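Local coordinates for protein dihydropteridine reductase (Dictyostelium discoideum, PDB 3ORF) that reduces quinonoid dihydropteridine to the tetrahydro form with NADH or NADPH, probably to regenerate the tetrahydrobiopterin cofactor of aromatic amino acid hydroxylases, at residues Ile25-Gly30 with Ala36-Phe41; Phe124-Ile129 with Phe140-Ala145. One frame throughout, in Å; residues are numbered along the deposited sequence.

Interaction 1 (Ile25-Gly30 with Ala36-Phe41); sequences ILVLGG and AEVVKF. With NAD (nicotinamide-adenine-dinucleotide), chain E.
Ile25 opens the contact by laying its terminal CD1 across CG1 of Val38 at 3.5 Å, the two side chains meeting at about a right angle. CG1 of Ile25 stands opposite the backbone N (chi1 173°) and the chain stays extended through chi2, which carries the methyl out to the helix. Leu26, next along, faces the other side of the sheet, where it packs on Leu133 of helix 108-133. Val27 returns to the helix side: its CG2 touches two consecutive valines, 4.1 Å from CG1 of Val38 and also 4.1 Å from CG2 of Val39, so a single methyl meets both. Leu28 turns to the cofactor instead, with CD1 3.6 Å from C2A of the adenine. The strand then ends in a type II turn from Val27 to Gly30. Gly29 takes a positive phi of 85° and brings its CA to 3.8 Å from O4B of the adenosine ribose, while at Gly30 any CB would run into the carbonyl O of Val27. The carbonyl O of Gly30 packs against Ala36 N and CG2 of Val39. No hydrogen bond joins the segments, and strand and helix run nearly antiparallel, at 166°, held by aliphatic contacts. This is the first strand, glycine-rich turn and helix of a Rossmann fold, with Gly30 probably the first glycine of the dinucleotide-binding motif.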
ATOM      1  N   ILE A  25     -15.766  22.550   3.771  1.00 37.41           N
ATOM      2  CA  ILE A  25     -15.235  21.349   3.162  1.00 32.83           C
ATOM      3  C   ILE A  25     -13.772  21.544   2.798  1.00 32.61           C
ATOM      4  O   ILE A  25     -13.397  22.565   2.232  1.00 32.91           O
ATOM      5  CB  ILE A  25     -16.082  20.870   1.943  1.00 32.27           C
ATOM      6  CG1 ILE A  25     -15.361  19.705   1.234  1.00 28.45           C
ATOM      7  CG2 ILE A  25     -16.320  21.987   0.953  1.00 30.11           C
ATOM      8  CD1 ILE A  25     -16.055  19.209  -0.081  1.00 28.17           C
ATOM      9  N   LEU A  26     -12.956  20.547   3.086  1.00 31.35           N
ATOM     10  CA  LEU A  26     -11.549  20.588   2.739  1.00 31.45           C
ATOM     11  C   LEU A  26     -11.155  19.522   1.754  1.00 30.05           C
ATOM     12  O   LEU A  26     -11.563  18.364   1.892  1.00 28.90           O
ATOM     13  CB  LEU A  26     -10.728  20.419   3.991  1.00 32.24           C
ATOM     14  CG  LEU A  26      -9.281  19.998   3.852  1.00 34.77           C
ATOM     15  CD1 LEU A  26      -8.559  21.081   3.265  1.00 40.07           C
ATOM     16  CD2 LEU A  26      -8.775  19.917   5.254  1.00 40.55           C
ATOM     17  N   VAL A  27     -10.385  19.890   0.739  1.00 29.04           N
ATOM     18  CA  VAL A  27     -10.149  18.983  -0.374  1.00 27.34           C
ATOM     19  C   VAL A  27      -8.643  18.901  -0.696  1.00 27.89           C
ATOM     20  O   VAL A  27      -8.049  19.914  -1.097  1.00 27.42           O
ATOM     21  CB  VAL A  27     -10.895  19.411  -1.650  1.00 27.62           C
ATOM     22  CG1 VAL A  27     -10.663  18.364  -2.775  1.00 24.01           C
ATOM     23  CG2 VAL A  27     -12.413  19.671  -1.408  1.00 25.07           C
ATOM     24  N   LEU A  28      -8.053  17.711  -0.502  1.00 26.58           N
ATOM     25  CA  LEU A  28      -6.619  17.483  -0.773  1.00 26.45           C
ATOM     26  C   LEU A  28      -6.663  17.079  -2.219  1.00 28.26           C
ATOM     27  O   LEU A  28      -7.550  16.279  -2.601  1.00 26.33           O
ATOM     28  CB  LEU A  28      -6.077  16.335   0.126  1.00 25.34           C
ATOM     29  CG  LEU A  28      -4.590  15.981   0.006  1.00 27.43           C
ATOM     30  CD1 LEU A  28      -3.734  17.262   0.397  1.00 25.91           C
ATOM     31  CD2 LEU A  28      -4.210  14.727   0.915  1.00 24.91           C
ATOM     32  N   GLY A  29      -5.792  17.662  -3.062  1.00 29.31           N
ATOM     33  CA  GLY A  29      -5.962  17.461  -4.482  1.00 28.65           C
ATOM     34  C   GLY A  29      -6.955  18.476  -5.006  1.00 29.31           C
ATOM     35  O   GLY A  29      -7.551  18.306  -6.103  1.00 28.71           O
ATOM     36  N   GLY A  30      -7.198  19.503  -4.193  1.00 29.16           N
ATOM     37  CA  GLY A  30      -8.154  20.539  -4.566  1.00 29.70           C
ATOM     38  C   GLY A  30      -7.950  21.271  -5.888  1.00 31.50           C
ATOM     39  O   GLY A  30      -8.860  21.965  -6.327  1.00 31.53           O
ATOM     40  N   ALA A  36     -11.138  20.139  -8.171  1.00 30.37           N
ATOM     41  CA  ALA A  36     -11.689  21.477  -8.527  1.00 33.59           C
ATOM     42  C   ALA A  36     -13.195  21.456  -8.802  1.00 34.54           C
ATOM     43  O   ALA A  36     -13.876  22.464  -8.550  1.00 37.24           O
ATOM     44  CB  ALA A  36     -10.919  22.142  -9.729  1.00 32.84           C
ATOM     45  N   GLU A  37     -13.734  20.344  -9.327  1.00 32.94           N
ATOM     46  CA  GLU A  37     -15.179  20.257  -9.471  1.00 33.87           C
ATOM     47  C   GLU A  37     -15.886  20.131  -8.095  1.00 33.60           C
ATOM     48  O   GLU A  37     -16.933  20.719  -7.886  1.00 34.06           O
ATOM     49  CB  GLU A  37     -15.587  19.116 -10.389  1.00 33.71           C
ATOM     50  CG  GLU A  37     -17.128  18.918 -10.553  1.00 38.65           C
ATOM     51  CD  GLU A  37     -17.920  20.173 -11.009  1.00 48.73           C
ATOM     52  OE1 GLU A  37     -17.512  20.856 -11.999  1.00 51.90           O
ATOM     53  OE2 GLU A  37     -18.985  20.450 -10.367  1.00 52.08           O
ATOM     54  N   VAL A  38     -15.298  19.395  -7.152  1.00 32.95           N
ATOM     55  CA  VAL A  38     -15.861  19.343  -5.783  1.00 32.69           C
ATOM     56  C   VAL A  38     -15.859  20.750  -5.156  1.00 34.29           C
ATOM     57  O   VAL A  38     -16.765  21.138  -4.384  1.00 35.67           O
ATOM     58  CB  VAL A  38     -15.097  18.313  -4.887  1.00 31.50           C
ATOM     59  CG1 VAL A  38     -15.669  18.289  -3.487  1.00 29.67           C
ATOM     60  CG2 VAL A  38     -15.207  16.893  -5.497  1.00 29.51           C
ATOM     61  N   VAL A  39     -14.836  21.525  -5.445  1.00 34.51           N
ATOM     62  CA  VAL A  39     -14.771  22.852  -4.785  1.00 35.12           C
ATOM     63  C   VAL A  39     -15.883  23.724  -5.394  1.00 36.38           C
ATOM     64  O   VAL A  39     -16.693  24.336  -4.665  1.00 36.64           O
ATOM     65  CB  VAL A  39     -13.390  23.514  -4.963  1.00 34.93           C
ATOM     66  CG1 VAL A  39     -13.460  25.024  -4.617  1.00 37.20           C
ATOM     67  CG2 VAL A  39     -12.347  22.789  -4.105  1.00 28.42           C
ATOM     68  N   LYS A  40     -15.956  23.694  -6.724  1.00 36.47           N
ATOM     69  CA  LYS A  40     -16.902  24.511  -7.467  1.00 39.47           C
ATOM     70  C   LYS A  40     -18.333  24.190  -7.010  1.00 40.19           C
ATOM     71  O   LYS A  40     -19.112  25.106  -6.720  1.00 40.57           O
ATOM     72  CB  LYS A  40     -16.759  24.275  -8.976  1.00 40.44           C
ATOM     73  CG  LYS A  40     -17.102  25.427  -9.871  1.00 45.11           C
ATOM     74  CD  LYS A  40     -18.031  24.993 -11.024  1.00 54.02           C
ATOM     75  CE  LYS A  40     -17.319  24.790 -12.361  1.00 59.00           C
ATOM     76  NZ  LYS A  40     -18.213  25.123 -13.580  1.00 60.70           N
ATOM     77  N   PHE A  41     -18.675  22.899  -6.956  1.00 38.42           N
ATOM     78  CA  PHE A  41     -20.017  22.503  -6.590  1.00 38.66           C
ATOM     79  C   PHE A  41     -20.321  22.865  -5.122  1.00 38.50           C
ATOM     80  O   PHE A  41     -21.421  23.354  -4.797  1.00 38.94           O
ATOM     81  CB  PHE A  41     -20.222  20.982  -6.806  1.00 38.95           C
ATOM     82  CG  PHE A  41     -21.647  20.552  -6.682  1.00 40.21           C
ATOM     83  CD1 PHE A  41     -22.458  20.427  -7.819  1.00 42.83           C
ATOM     84  CD2 PHE A  41     -22.215  20.320  -5.408  1.00 41.12           C
ATOM     85  CE1 PHE A  41     -23.863  20.032  -7.677  1.00 44.40           C
ATOM     86  CE2 PHE A  41     -23.577  19.925  -5.266  1.00 41.88           C
ATOM     87  CZ  PHE A  41     -24.399  19.791  -6.408  1.00 42.15           C
TER
HETATM   88  PA  NAD E 901      -5.653  15.094 -11.630  1.00 34.60           P
HETATM   89  O1A NAD E 901      -4.287  14.678 -12.040  1.00 37.00           O
HETATM   90  O2A NAD E 901      -6.364  16.193 -12.340  1.00 32.27           O
HETATM   91  O5B NAD E 901      -5.511  15.681 -10.102  1.00 35.20           O
HETATM   92  C5B NAD E 901      -4.868  15.114  -9.020  1.00 35.50           C
HETATM   93  C4B NAD E 901      -4.447  16.287  -8.117  1.00 35.46           C
HETATM   94  O4B NAD E 901      -3.733  15.693  -6.994  1.00 36.35           O
HETATM   95  C3B NAD E 901      -3.399  17.160  -8.858  1.00 36.75           C
HETATM   96  O3B NAD E 901      -3.647  18.513  -8.554  1.00 36.88           O
HETATM   97  C2B NAD E 901      -2.090  16.861  -8.155  1.00 38.45           C
HETATM   98  O2B NAD E 901      -1.252  18.028  -8.090  1.00 40.13           O
HETATM   99  C1B NAD E 901      -2.594  16.513  -6.740  1.00 38.25           C
HETATM  100  N9A NAD E 901      -1.696  15.622  -5.954  1.00 38.27           N
HETATM  101  C8A NAD E 901      -1.002  14.571  -6.462  1.00 36.75           C
HETATM  102  N7A NAD E 901      -0.365  13.990  -5.433  1.00 40.02           N
HETATM  103  C5A NAD E 901      -0.617  14.686  -4.282  1.00 38.71           C
HETATM  104  C6A NAD E 901      -0.228  14.564  -2.912  1.00 38.64           C
HETATM  105  N6A NAD E 901       0.660  13.622  -2.511  1.00 37.52           N
HETATM  106  N1A NAD E 901      -0.716  15.447  -1.992  1.00 37.07           N
HETATM  107  C2A NAD E 901      -1.527  16.424  -2.377  1.00 33.82           C
HETATM  108  N3A NAD E 901      -1.909  16.557  -3.664  1.00 33.58           N
HETATM  109  C4A NAD E 901      -1.459  15.734  -4.636  1.00 35.47           C
HETATM  110  O3  NAD E 901      -6.475  13.754 -11.542  1.00 31.68           O
HETATM  111  PN  NAD E 901      -7.993  13.519 -11.545  1.00 39.18           P
HETATM  112  O1N NAD E 901      -8.273  13.095 -12.954  1.00 41.13           O
HETATM  113  O2N NAD E 901      -8.774  14.603 -10.816  1.00 36.14           O
HETATM  114  O5D NAD E 901      -8.187  12.185 -10.641  1.00 42.49           O
HETATM  115  C5D NAD E 901      -8.581  12.232  -9.264  1.00 50.66           C
HETATM  116  C4D NAD E 901      -8.464  10.834  -8.624  1.00 55.69           C
HETATM  117  O4D NAD E 901      -9.033   9.839  -9.516  1.00 59.36           O
HETATM  118  C3D NAD E 901      -7.050  10.328  -8.316  1.00 56.37           C
HETATM  119  O3D NAD E 901      -7.068   9.899  -6.909  1.00 53.22           O
HETATM  120  C2D NAD E 901      -6.866   9.108  -9.231  1.00 59.37           C
HETATM  121  O2D NAD E 901      -5.983   8.204  -8.547  1.00 58.46           O
HETATM  122  C1D NAD E 901      -8.326   8.607  -9.173  1.00 60.63           C
HETATM  123  N1N NAD E 901      -9.017   7.420  -9.854  1.00 62.96           N
HETATM  124  C2N NAD E 901      -9.535   7.420 -11.225  1.00 63.57           C
HETATM  125  C3N NAD E 901     -10.178   6.224 -11.698  1.00 61.26           C
HETATM  126  C7N NAD E 901     -10.790   6.074 -13.118  1.00 55.51           C
HETATM  127  O7N NAD E 901     -10.585   5.033 -13.771  1.00 56.55           O
HETATM  128  N7N NAD E 901     -11.580   7.100 -13.501  1.00 38.14           N
HETATM  129  C4N NAD E 901     -10.326   5.103 -10.846  1.00 63.76           C
HETATM  130  C5N NAD E 901      -9.853   5.136  -9.528  1.00 62.21           C
HETATM  131  C6N NAD E 901      -9.214   6.269  -9.051  1.00 59.60           C

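Interaction 2 (Phe124-Ile129 with Phe140-Ala145); sequences FASAHI and FVLTGA. With NAD (nicotinamide-adenine-dinucleotide), chain E.
Phe140 meets the helix with the far edge of its ring rather than a face: CE1 lies 3.3 Å from the carbonyl O of Ser126, which is near the ring plane, and CZ is 3.9 Å from CB of the same serine. A chi1 of 176° swings the ring away from its own backbone N and up to the helix, with CZ also 4.0 Å from the backbone N of Ala127. The ring meets that of Phe91 on the neighbouring strand 88-93, the planes about 20° apart, and also touches Leu172 of helix 156-172. Were Phe140 replaced by an alanine, the ring edge at the carbonyl O of Ser126 would be gone and the Phe91 ring would probably lose its aromatic neighbour, opening a gap between helix and sheet. Two residues on, Leu142 sends CD2 to CB of Ser126 at 3.5 Å and past OG at 3.7 Å, an apolar contact, since the hydroxyl is hydrogen-bonded to the carbonyl O of Ser122 one turn back. The small Ser126 side chain touches both strand residues, its polar end satisfied within the helix. At the end of the strand, Thr143 places CG2 3.9 Å from C1D of the nicotinamide ribose, and OG1 bonds to the carbonyl O of Cys93. Beyond it, Ala145 follows beside the nicotinamide ring, its CB nearest C5N. Helix and strand run antiparallel at 174°, an alpha/beta layer contact of the short-chain dehydrogenase Rossmann fold, whose strand 138-143 leads straight into the nicotinamide end of the cofactor pocket.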
ATOM      1  N   PHE A 124      -2.301   8.767   3.215  1.00 24.85           N
ATOM      2  CA  PHE A 124      -1.781   8.811   4.556  1.00 27.19           C
ATOM      3  C   PHE A 124      -1.913  10.213   5.110  1.00 26.60           C
ATOM      4  O   PHE A 124      -2.386  10.385   6.241  1.00 28.29           O
ATOM      5  CB  PHE A 124      -0.321   8.331   4.595  1.00 27.42           C
ATOM      6  CG  PHE A 124      -0.195   6.823   4.702  1.00 28.19           C
ATOM      7  CD1 PHE A 124       0.789   6.140   3.996  1.00 26.74           C
ATOM      8  CD2 PHE A 124      -1.086   6.095   5.539  1.00 27.00           C
ATOM      9  CE1 PHE A 124       0.911   4.735   4.115  1.00 25.43           C
ATOM     10  CE2 PHE A 124      -1.000   4.717   5.690  1.00 25.29           C
ATOM     11  CZ  PHE A 124       0.008   4.009   4.985  1.00 24.44           C
ATOM     12  N   ALA A 125      -1.545  11.214   4.320  1.00 25.81           N
ATOM     13  CA  ALA A 125      -1.701  12.631   4.773  1.00 26.52           C
ATOM     14  C   ALA A 125      -3.149  12.976   5.167  1.00 25.42           C
ATOM     15  O   ALA A 125      -3.363  13.609   6.184  1.00 26.35           O
ATOM     16  CB  ALA A 125      -1.199  13.594   3.705  1.00 27.35           C
ATOM     17  N   SER A 126      -4.127  12.529   4.358  1.00 24.55           N
ATOM     18  CA  SER A 126      -5.545  12.667   4.659  1.00 23.78           C
ATOM     19  C   SER A 126      -5.881  12.109   5.983  1.00 24.50           C
ATOM     20  O   SER A 126      -6.596  12.750   6.705  1.00 25.80           O
ATOM     21  CB  SER A 126      -6.407  11.931   3.647  1.00 22.63           C
ATOM     22  OG  SER A 126      -6.097  12.444   2.358  1.00 25.37           O
ATOM     23  N   ALA A 127      -5.384  10.911   6.331  1.00 26.05           N
ATOM     24  CA  ALA A 127      -5.696  10.354   7.674  1.00 26.32           C
ATOM     25  C   ALA A 127      -5.315  11.368   8.780  1.00 28.86           C
ATOM     26  O   ALA A 127      -6.142  11.775   9.644  1.00 30.87           O
ATOM     27  CB  ALA A 127      -5.019   9.015   7.866  1.00 24.90           C
ATOM     28  N   HIS A 128      -4.085  11.833   8.735  1.00 29.02           N
ATOM     29  CA  HIS A 128      -3.664  12.870   9.695  1.00 31.46           C
ATOM     30  C   HIS A 128      -4.524  14.163   9.696  1.00 32.03           C
ATOM     31  O   HIS A 128      -4.899  14.667  10.734  1.00 32.14           O
ATOM     32  CB  HIS A 128      -2.196  13.225   9.436  1.00 31.99           C
ATOM     33  CG  HIS A 128      -1.660  14.247  10.399  1.00 37.16           C
ATOM     34  ND1 HIS A 128      -1.186  13.908  11.644  1.00 38.09           N
ATOM     35  CD2 HIS A 128      -1.597  15.604  10.323  1.00 41.35           C
ATOM     36  CE1 HIS A 128      -0.819  15.009  12.288  1.00 45.44           C
ATOM     37  NE2 HIS A 128      -1.077  16.051  11.516  1.00 47.60           N
ATOM     38  N   ILE A 129      -4.800  14.699   8.502  1.00 33.63           N
ATOM     39  CA  ILE A 129      -5.538  15.953   8.320  1.00 33.36           C
ATOM     40  C   ILE A 129      -6.916  15.799   8.903  1.00 33.92           C
ATOM     41  O   ILE A 129      -7.384  16.715   9.612  1.00 34.17           O
ATOM     42  CB  ILE A 129      -5.598  16.311   6.826  1.00 34.03           C
ATOM     43  CG1 ILE A 129      -4.234  16.832   6.329  1.00 29.96           C
ATOM     44  CG2 ILE A 129      -6.647  17.359   6.548  1.00 36.43           C
ATOM     45  CD1 ILE A 129      -4.121  16.892   4.899  1.00 31.79           C
ATOM     46  N   PHE A 140     -15.609  11.832   5.856  1.00 23.73           N
ATOM     47  CA  PHE A 140     -14.235  11.732   5.445  1.00 24.72           C
ATOM     48  C   PHE A 140     -14.125  10.790   4.242  1.00 23.88           C
ATOM     49  O   PHE A 140     -14.390   9.580   4.366  1.00 23.73           O
ATOM     50  CB  PHE A 140     -13.436  11.172   6.615  1.00 25.77           C
ATOM     51  CG  PHE A 140     -12.009  10.916   6.302  1.00 25.41           C
ATOM     52  CD1 PHE A 140     -11.040  11.877   6.605  1.00 26.88           C
ATOM     53  CD2 PHE A 140     -11.620   9.714   5.745  1.00 24.25           C
ATOM     54  CE1 PHE A 140      -9.688  11.610   6.351  1.00 27.09           C
ATOM     55  CE2 PHE A 140     -10.301   9.470   5.478  1.00 23.90           C
ATOM     56  CZ  PHE A 140      -9.338  10.425   5.765  1.00 26.04           C
ATOM     57  N   VAL A 141     -13.719  11.303   3.092  1.00 22.36           N
ATOM     58  CA  VAL A 141     -13.736  10.451   1.914  1.00 19.91           C
ATOM     59  C   VAL A 141     -12.435  10.358   1.216  1.00 21.13           C
ATOM     60  O   VAL A 141     -11.929  11.378   0.845  1.00 21.40           O
ATOM     61  CB  VAL A 141     -14.793  10.931   0.910  1.00 21.36           C
ATOM     62  CG1 VAL A 141     -14.797  10.053  -0.374  1.00 19.85           C
ATOM     63  CG2 VAL A 141     -16.169  10.821   1.581  1.00 19.05           C
ATOM     64  N   LEU A 142     -11.913   9.122   0.984  1.00 20.45           N
ATOM     65  CA  LEU A 142     -10.765   8.952   0.101  1.00 19.42           C
ATOM     66  C   LEU A 142     -11.202   8.400  -1.264  1.00 21.80           C
ATOM     67  O   LEU A 142     -12.120   7.571  -1.353  1.00 22.78           O
ATOM     68  CB  LEU A 142      -9.730   8.002   0.740  1.00 18.02           C
ATOM     69  CG  LEU A 142      -9.197   8.355   2.130  1.00 19.84           C
ATOM     70  CD1 LEU A 142      -8.019   7.439   2.596  1.00 18.96           C
ATOM     71  CD2 LEU A 142      -8.704   9.809   2.019  1.00 18.74           C
ATOM     72  N   THR A 143     -10.518   8.829  -2.328  1.00 21.48           N
ATOM     73  CA  THR A 143     -10.659   8.236  -3.675  1.00 22.57           C
ATOM     74  C   THR A 143      -9.808   6.943  -3.811  1.00 24.51           C
ATOM     75  O   THR A 143      -8.537   6.978  -3.746  1.00 23.42           O
ATOM     76  CB  THR A 143     -10.300   9.235  -4.756  1.00 22.18           C
ATOM     77  OG1 THR A 143     -11.096  10.441  -4.524  1.00 25.55           O
ATOM     78  CG2 THR A 143     -10.744   8.669  -6.116  1.00 23.82           C
ATOM     79  N   GLY A 144     -10.502   5.802  -3.990  1.00 22.50           N
ATOM     80  CA  GLY A 144      -9.786   4.526  -4.145  1.00 22.02           C
ATOM     81  C   GLY A 144      -9.769   4.178  -5.630  1.00 23.91           C
ATOM     82  O   GLY A 144      -9.736   5.089  -6.502  1.00 22.62           O
ATOM     83  N   ALA A 145      -9.886   2.876  -5.952  1.00 24.53           N
ATOM     84  CA  ALA A 145     -10.087   2.509  -7.351  1.00 23.77           C
ATOM     85  C   ALA A 145     -10.862   1.264  -7.492  1.00 23.17           C
ATOM     86  O   ALA A 145     -10.542   0.278  -6.883  1.00 25.19           O
ATOM     87  CB  ALA A 145      -8.747   2.426  -8.135  1.00 22.73           C
TER
HETATM   88  PA  NAD E 901      -5.653  15.094 -11.630  1.00 34.60           P
HETATM   89  O1A NAD E 901      -4.287  14.678 -12.040  1.00 37.00           O
HETATM   90  O2A NAD E 901      -6.364  16.193 -12.340  1.00 32.27           O
HETATM   91  O5B NAD E 901      -5.511  15.681 -10.102  1.00 35.20           O
HETATM   92  C5B NAD E 901      -4.868  15.114  -9.020  1.00 35.50           C
HETATM   93  C4B NAD E 901      -4.447  16.287  -8.117  1.00 35.46           C
HETATM   94  O4B NAD E 901      -3.733  15.693  -6.994  1.00 36.35           O
HETATM   95  C3B NAD E 901      -3.399  17.160  -8.858  1.00 36.75           C
HETATM   96  O3B NAD E 901      -3.647  18.513  -8.554  1.00 36.88           O
HETATM   97  C2B NAD E 901      -2.090  16.861  -8.155  1.00 38.45           C
HETATM   98  O2B NAD E 901      -1.252  18.028  -8.090  1.00 40.13           O
HETATM   99  C1B NAD E 901      -2.594  16.513  -6.740  1.00 38.25           C
HETATM  100  N9A NAD E 901      -1.696  15.622  -5.954  1.00 38.27           N
HETATM  101  C8A NAD E 901      -1.002  14.571  -6.462  1.00 36.75           C
HETATM  102  N7A NAD E 901      -0.365  13.990  -5.433  1.00 40.02           N
HETATM  103  C5A NAD E 901      -0.617  14.686  -4.282  1.00 38.71           C
HETATM  104  C6A NAD E 901      -0.228  14.564  -2.912  1.00 38.64           C
HETATM  105  N6A NAD E 901       0.660  13.622  -2.511  1.00 37.52           N
HETATM  106  N1A NAD E 901      -0.716  15.447  -1.992  1.00 37.07           N
HETATM  107  C2A NAD E 901      -1.527  16.424  -2.377  1.00 33.82           C
HETATM  108  N3A NAD E 901      -1.909  16.557  -3.664  1.00 33.58           N
HETATM  109  C4A NAD E 901      -1.459  15.734  -4.636  1.00 35.47           C
HETATM  110  O3  NAD E 901      -6.475  13.754 -11.542  1.00 31.68           O
HETATM  111  PN  NAD E 901      -7.993  13.519 -11.545  1.00 39.18           P
HETATM  112  O1N NAD E 901      -8.273  13.095 -12.954  1.00 41.13           O
HETATM  113  O2N NAD E 901      -8.774  14.603 -10.816  1.00 36.14           O
HETATM  114  O5D NAD E 901      -8.187  12.185 -10.641  1.00 42.49           O
HETATM  115  C5D NAD E 901      -8.581  12.232  -9.264  1.00 50.66           C
HETATM  116  C4D NAD E 901      -8.464  10.834  -8.624  1.00 55.69           C
HETATM  117  O4D NAD E 901      -9.033   9.839  -9.516  1.00 59.36           O
HETATM  118  C3D NAD E 901      -7.050  10.328  -8.316  1.00 56.37           C
HETATM  119  O3D NAD E 901      -7.068   9.899  -6.909  1.00 53.22           O
HETATM  120  C2D NAD E 901      -6.866   9.108  -9.231  1.00 59.37           C
HETATM  121  O2D NAD E 901      -5.983   8.204  -8.547  1.00 58.46           O
HETATM  122  C1D NAD E 901      -8.326   8.607  -9.173  1.00 60.63           C
HETATM  123  N1N NAD E 901      -9.017   7.420  -9.854  1.00 62.96           N
HETATM  124  C2N NAD E 901      -9.535   7.420 -11.225  1.00 63.57           C
HETATM  125  C3N NAD E 901     -10.178   6.224 -11.698  1.00 61.26           C
HETATM  126  C7N NAD E 901     -10.790   6.074 -13.118  1.00 55.51           C
HETATM  127  O7N NAD E 901     -10.585   5.033 -13.771  1.00 56.55           O
HETATM  128  N7N NAD E 901     -11.580   7.100 -13.501  1.00 38.14           N
HETATM  129  C4N NAD E 901     -10.326   5.103 -10.846  1.00 63.76           C
HETATM  130  C5N NAD E 901      -9.853   5.136  -9.528  1.00 62.21           C
HETATM  131  C6N NAD E 901      -9.214   6.269  -9.051  1.00 59.60           C

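Both segments of interaction 1 precede those of interaction 2 in the sequence, and their centres lie 13 Å apart within one alpha/beta/alpha sandwich. Strands 24-28 and 138-143 belong to the same parallel part of the sheet, with strand 88-93 between them; helix 33-44 packs on one side and helix 108-133 on the other. The two contacts touch on the face of the sheet that helix 108-133 covers, where CD2 of Leu28 lies 3.3 Å from OG of Ser126 and CD2 of Leu26 lies 3.6 Å from CG2 of Ile129. Both reach NAD, 25-30 at the adenosine half and 140-145 at the nicotinamide half; the dinucleotide lies across the C-terminal ends of both strands, as in Rossmann-fold dehydrogenases.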